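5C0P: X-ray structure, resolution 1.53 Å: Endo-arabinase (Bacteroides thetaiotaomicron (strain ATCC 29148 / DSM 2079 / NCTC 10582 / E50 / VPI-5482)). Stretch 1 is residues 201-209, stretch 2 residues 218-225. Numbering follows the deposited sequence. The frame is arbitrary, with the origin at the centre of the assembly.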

ATOM      1  N   GLY A 201      -9.992  -4.240  18.952  1.00 12.54           N
ATOM      2  CA  GLY A 201      -8.566  -4.005  18.819  1.00 13.61           C
ATOM      3  C   GLY A 201      -8.280  -2.863  17.874  1.00 12.29           C
ATOM      4  O   GLY A 201      -9.194  -2.134  17.481  1.00 13.14           O
ATOM      5  N   ASN A 202      -7.014  -2.727  17.496  1.00 12.58           N
ATOM      6  CA  ASN A 202      -6.552  -1.585  16.713  1.00 10.24           C
ATOM      7  C   ASN A 202      -6.009  -2.011  15.360  1.00  9.98           C
ATOM      8  O   ASN A 202      -5.106  -2.849  15.278  1.00 12.52           O
ATOM      9  N   VAL A 203      -6.560  -1.427  14.302  1.00 10.78           N
ATOM     10  CA  VAL A 203      -6.202  -1.773  12.933  1.00 10.88           C
ATOM     11  C   VAL A 203      -4.834  -1.213  12.540  1.00 11.78           C
ATOM     12  O   VAL A 203      -4.495  -0.080  12.902  1.00 10.10           O
ATOM     13  N   THR A 204      -4.047  -2.011  11.813  1.00 10.98           N
ATOM     14  CA  THR A 204      -2.933  -1.492  11.020  1.00  9.48           C
ATOM     15  C   THR A 204      -3.193  -1.785   9.547  1.00 11.85           C
ATOM     16  O   THR A 204      -3.402  -2.945   9.164  1.00 13.07           O
ATOM     17  N   ASP A 205      -3.181  -0.725   8.739  1.00 10.87           N
ATOM     18  CA  ASP A 205      -3.328  -0.816   7.287  1.00 10.59           C
ATOM     19  C   ASP A 205      -2.215  -0.030   6.601  1.00  9.86           C
ATOM     20  O   ASP A 205      -1.720   0.969   7.128  1.00 10.55           O
ATOM     21  N   ALA A 206      -1.832  -0.485   5.412  1.00  8.50           N
ATOM     22  CA  ALA A 206      -1.203   0.380   4.404  1.00  8.92           C
ATOM     23  C   ALA A 206       0.153   1.041   4.687  1.00  9.04           C
ATOM     24  O   ALA A 206       0.359   2.179   4.290  1.00 12.51           O
ATOM     25  N   PRO A 207       1.096   0.335   5.331  1.00  8.48           N
ATOM     26  CA  PRO A 207       2.385   1.005   5.547  1.00  8.76           C
ATOM     27  C   PRO A 207       3.084   1.416   4.245  1.00 10.73           C
ATOM     28  O   PRO A 207       3.139   0.649   3.283  1.00 10.89           O
ATOM     29  N   PHE A 208       3.626   2.629   4.236  1.00  9.71           N
ATOM     30  CA  PHE A 208       4.347   3.144   3.089  1.00  9.46           C
ATOM     31  C   PHE A 208       5.393   4.131   3.577  1.00  9.66           C
ATOM     32  O   PHE A 208       5.065   5.066   4.302  1.00 11.59           O
ATOM     33  N   ILE A 209       6.646   3.941   3.170  1.00  8.24           N
ATOM     34  CA  ILE A 209       7.717   4.834   3.597  1.00 10.01           C
ATOM     35  C   ILE A 209       8.125   5.789   2.480  1.00 11.65           C
ATOM     36  O   ILE A 209       8.264   5.385   1.321  1.00 10.63           O
ATOM     37  N   ILE A 218       9.669   9.090   6.654  1.00 10.62           N
ATOM     38  CA  ILE A 218       8.292   9.199   7.104  1.00  9.13           C
ATOM     39  C   ILE A 218       7.535   7.944   6.686  1.00 12.95           C
ATOM     40  O   ILE A 218       7.633   7.503   5.530  1.00 11.91           O
HETATM   41  N   MSE A 219       6.778   7.370   7.614  1.00 11.11           N
HETATM   42  CA  MSE A 219       5.859   6.299   7.248  1.00 12.13           C
HETATM   43  C   MSE A 219       4.439   6.792   7.343  1.00 10.29           C
HETATM   44  O   MSE A 219       4.041   7.410   8.332  1.00 12.37           O
ATOM     45  N   LEU A 220       3.681   6.545   6.286  1.00  7.99           N
ATOM     46  CA  LEU A 220       2.238   6.713   6.341  1.00  9.63           C
ATOM     47  C   LEU A 220       1.608   5.355   6.597  1.00  8.54           C
ATOM     48  O   LEU A 220       2.125   4.314   6.166  1.00 10.50           O
ATOM     49  N   TRP A 221       0.493   5.359   7.313  1.00  8.10           N
ATOM     50  CA  TRP A 221      -0.269   4.141   7.545  1.00  8.67           C
ATOM     51  C   TRP A 221      -1.667   4.530   7.984  1.00 10.16           C
ATOM     52  O   TRP A 221      -1.917   5.694   8.294  1.00 10.00           O
ATOM     53  N   SER A 222      -2.583   3.566   8.005  1.00  8.85           N
ATOM     54  CA  SER A 222      -3.968   3.875   8.348  1.00  8.66           C
ATOM     55  C   SER A 222      -4.537   3.055   9.493  1.00  7.65           C
ATOM     56  O   SER A 222      -4.172   1.894   9.702  1.00  9.45           O
ATOM     57  N   SER A 223      -5.456   3.690  10.215  1.00  8.87           N
ATOM     58  CA  SER A 223      -6.223   3.068  11.283  1.00  9.85           C
ATOM     59  C   SER A 223      -7.473   3.900  11.507  1.00 11.37           C
ATOM     60  O   SER A 223      -7.779   4.788  10.717  1.00 11.82           O
ATOM     61  N   PHE A 224      -8.198   3.619  12.584  1.00 10.70           N
ATOM     62  CA  PHE A 224      -9.395   4.388  12.918  1.00 10.74           C
ATOM     63  C   PHE A 224      -9.120   5.332  14.079  1.00 14.52           C
ATOM     64  O   PHE A 224      -8.378   4.988  14.995  1.00 14.15           O
ATOM     65  N   ARG A 225      -9.720   6.522  14.029  1.00 12.25           N
ATOM     66  CA  ARG A 225      -9.498   7.568  15.031  1.00 15.25           C
ATOM     67  C   ARG A 225     -10.354   7.360  16.262  1.00 14.85           C
ATOM     68  O   ARG A 225     -11.532   7.016  16.149  1.00 16.32           O
TER

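The two strands run antiparallel, and the backbone sets where each CB points. Two hydrogen-bonded pairs set the frame: Asp205 with Ser222 (Asp205 N to Ser222 O 3.0 Å, Ser222 N to Asp205 O 2.9 Å) and Phe208 with Leu220 (Phe208 N to Leu220 O 3.0 Å, Leu220 N to Phe208 O 2.8 Å). Between them the register slips by one residue, a beta bulge in which Ala206 takes positive phi (63°). The bulge lets Asp205 and Phe208, three apart in sequence, share one face of the sheet with Ser222 and Leu220.

Asp205 CB lies 3.9 Å from Ser222 CB, set by the backbone pairing; chi1 is m, and Asp205 OD2 and Ser222 OG find hydrogen bonds elsewhere in the structure. Phe208 is t, and although its CB shares the face with Leu220, the ring leads away from the second strand. Leu220 holds the common m,t rotamer.

The other face carries Ile209 and Met219, the latter a selenomethionine. Ile209 is m,t; Met219 is t,t at its first two angles, an extended reach that carries Met219 SE to 4.0 Å from Pro207 CB. The last turn, chi3 at m, places Met219 CE 3.8 Å from Ile209 CG1, so one flexible chain serves two apolar neighbours. Proline has no N-H to donate, but Pro207 CA still approaches Leu220 O at 3.4 Å in a CA-H...O contact.

Trp221 lies across from the bulge. Trp221 CB sits 3.5 Å from Asp205 O; chi1 at p then sends the indole alongside the loop before the first strand, where Trp221 CZ3 comes 4.0 Å from Thr204 CG2. Val203 O approaches the ring edge, near its plane, 3.8 Å from Trp221 CZ3. The indole NE1 is satisfied elsewhere in the structure.

Beyond the regular pairing, Val203 becomes the anchor: its CB points toward the second stretch, and the t rotamer sets Val203 CG2 3.9 Å from Phe224 CD1, at the edge of that ring. Phe224 starts out sideways, but with chi1 at m and chi2 at 86° its end comes nearer. Ser223, t at chi1, supplies the polar clasp. Ser223 OG donates to Val203 O at 2.6 Å and accepts from water 1, whose O lies 2.8 Å from Ser223 OG; the same water O accepts from Val203 N at 3.0 Å. One hydroxyl and one water thus satisfy both backbone polar groups of Val203.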

ATOM      1  CB  ASN A 202      -5.463  -0.829  17.475  1.00 10.72           C
ATOM      2  CG  ASN A 202      -5.906  -0.428  18.861  1.00 11.56           C
ATOM      3  OD1 ASN A 202      -6.945   0.211  19.025  1.00 14.00           O
ATOM      4  ND2 ASN A 202      -5.133  -0.821  19.875  1.00 13.65           N
ATOM      5  CB  VAL A 203      -7.260  -1.199  11.977  1.00 11.30           C
ATOM      6  CG1 VAL A 203      -6.819  -1.303  10.501  1.00 12.47           C
ATOM      7  CG2 VAL A 203      -8.604  -1.877  12.204  1.00 11.82           C
ATOM      8  CB  THR A 204      -1.569  -2.088  11.396  1.00 13.54           C
ATOM      9  OG1 THR A 204      -1.662  -3.515  11.444  1.00 12.92           O
ATOM     10  CG2 THR A 204      -1.088  -1.565  12.741  1.00 10.52           C
ATOM     11  CB  ASP A 205      -4.660  -0.186   6.823  1.00  9.90           C
ATOM     12  CG  ASP A 205      -5.871  -1.110   6.956  1.00 14.24           C
ATOM     13  OD1 ASP A 205      -5.730  -2.325   7.207  1.00 14.74           O
ATOM     14  OD2 ASP A 205      -7.001  -0.603   6.756  1.00 13.74           O
ATOM     15  CB  ALA A 206      -2.210   1.465   3.999  1.00 11.51           C
ATOM     16  CB  PRO A 207       3.215  -0.066   6.264  1.00  9.91           C
ATOM     17  CG  PRO A 207       2.587  -1.371   5.837  1.00 10.36           C
ATOM     18  CD  PRO A 207       1.126  -1.079   5.735  1.00 11.91           C
ATOM     19  CB  PHE A 208       3.385   3.837   2.123  1.00 12.32           C
ATOM     20  CG  PHE A 208       4.033   4.214   0.814  1.00 14.15           C
ATOM     21  CD1 PHE A 208       4.133   3.289  -0.218  1.00 14.60           C
ATOM     22  CD2 PHE A 208       4.569   5.473   0.636  1.00 15.64           C
ATOM     23  CE1 PHE A 208       4.747   3.626  -1.419  1.00 15.45           C
ATOM     24  CE2 PHE A 208       5.193   5.821  -0.555  1.00 14.37           C
ATOM     25  CZ  PHE A 208       5.274   4.903  -1.586  1.00 16.57           C
ATOM     26  CB  ILE A 209       8.962   4.041   4.087  1.00 10.82           C
ATOM     27  CG1 ILE A 209       8.650   3.307   5.397  1.00 10.74           C
ATOM     28  CG2 ILE A 209      10.155   4.967   4.280  1.00 12.65           C
ATOM     29  CD1 ILE A 209       9.758   2.330   5.858  1.00 10.40           C
ATOM     30  CB  ILE A 218       7.598  10.427   6.490  1.00 12.18           C
ATOM     31  CG1 ILE A 218       8.390  11.695   6.794  1.00 14.78           C
ATOM     32  CG2 ILE A 218       6.162  10.555   7.014  1.00 15.02           C
ATOM     33  CD1 ILE A 218       7.839  12.938   6.098  1.00 18.92           C
HETATM   34  CB  MSE A 219       6.010   5.043   8.105  1.00 13.07           C
HETATM   35  CG  MSE A 219       5.103   3.901   7.599  1.00 15.78           C
HETATM   36 SE   MSE A 219       5.091   2.438   8.795  0.58 18.83          SE
HETATM   37  CE  MSE A 219       6.853   1.772   8.330  1.00 18.92           C
ATOM     38  CB  LEU A 220       1.707   7.284   5.028  1.00 10.37           C
ATOM     39  CG  LEU A 220       2.260   8.657   4.644  1.00 11.58           C
ATOM     40  CD1 LEU A 220       1.666   9.078   3.306  1.00 15.53           C
ATOM     41  CD2 LEU A 220       1.958   9.691   5.715  1.00 13.59           C
ATOM     42  CB  TRP A 221       0.425   3.248   8.585  1.00  9.08           C
ATOM     43  CG  TRP A 221       0.556   3.848   9.956  1.00  9.24           C
ATOM     44  CD1 TRP A 221       1.407   4.840  10.346  1.00 12.63           C
ATOM     45  CD2 TRP A 221      -0.172   3.458  11.122  1.00  8.26           C
ATOM     46  NE1 TRP A 221       1.240   5.105  11.691  1.00 12.30           N
ATOM     47  CE2 TRP A 221       0.276   4.266  12.186  1.00  9.71           C
ATOM     48  CE3 TRP A 221      -1.164   2.504  11.364  1.00  9.85           C
ATOM     49  CZ2 TRP A 221      -0.246   4.147  13.483  1.00 12.04           C
ATOM     50  CZ3 TRP A 221      -1.681   2.388  12.646  1.00 10.62           C
ATOM     51  CH2 TRP A 221      -1.216   3.201  13.690  1.00 11.97           C
ATOM     52  CB  SER A 222      -4.873   3.724   7.128  1.00 10.88           C
ATOM     53  OG  SER A 222      -4.689   4.810   6.237  1.00 11.71           O
ATOM     54  CB  SER A 223      -5.387   2.970  12.566  1.00 11.38           C
ATOM     55  OG  SER A 223      -5.955   2.042  13.468  1.00 11.57           O
ATOM     56  CB  PHE A 224     -10.562   3.441  13.217  1.00 11.53           C
ATOM     57  CG  PHE A 224     -11.016   2.680  12.013  1.00 12.05           C
ATOM     58  CD1 PHE A 224     -10.406   1.483  11.658  1.00 13.98           C
ATOM     59  CD2 PHE A 224     -12.008   3.199  11.191  1.00 13.24           C
ATOM     60  CE1 PHE A 224     -10.809   0.796  10.518  1.00 15.05           C
ATOM     61  CE2 PHE A 224     -12.418   2.516  10.056  1.00 15.85           C
ATOM     62  CZ  PHE A 224     -11.814   1.315   9.721  1.00 15.08           C
ATOM     63  CB  ARG A 225      -9.862   8.942  14.464  1.00 17.66           C
ATOM     64  CG  ARG A 225      -9.106   9.326  13.230  1.00 24.21           C
ATOM     65  CD  ARG A 225      -8.991  10.836  13.106  1.00 24.27           C
ATOM     66  NE  ARG A 225     -10.268  11.547  13.008  1.00 20.03           N
ATOM     67  CZ  ARG A 225     -10.349  12.823  12.646  1.00 22.41           C
ATOM     68  NH1 ARG A 225      -9.236  13.481  12.347  1.00 22.18           N
ATOM     69  NH2 ARG A 225     -11.521  13.438  12.567  1.00 24.90           N
TER
HETATM   70  O   HOH W   1      -8.097   1.030  15.019  1.00 13.06           O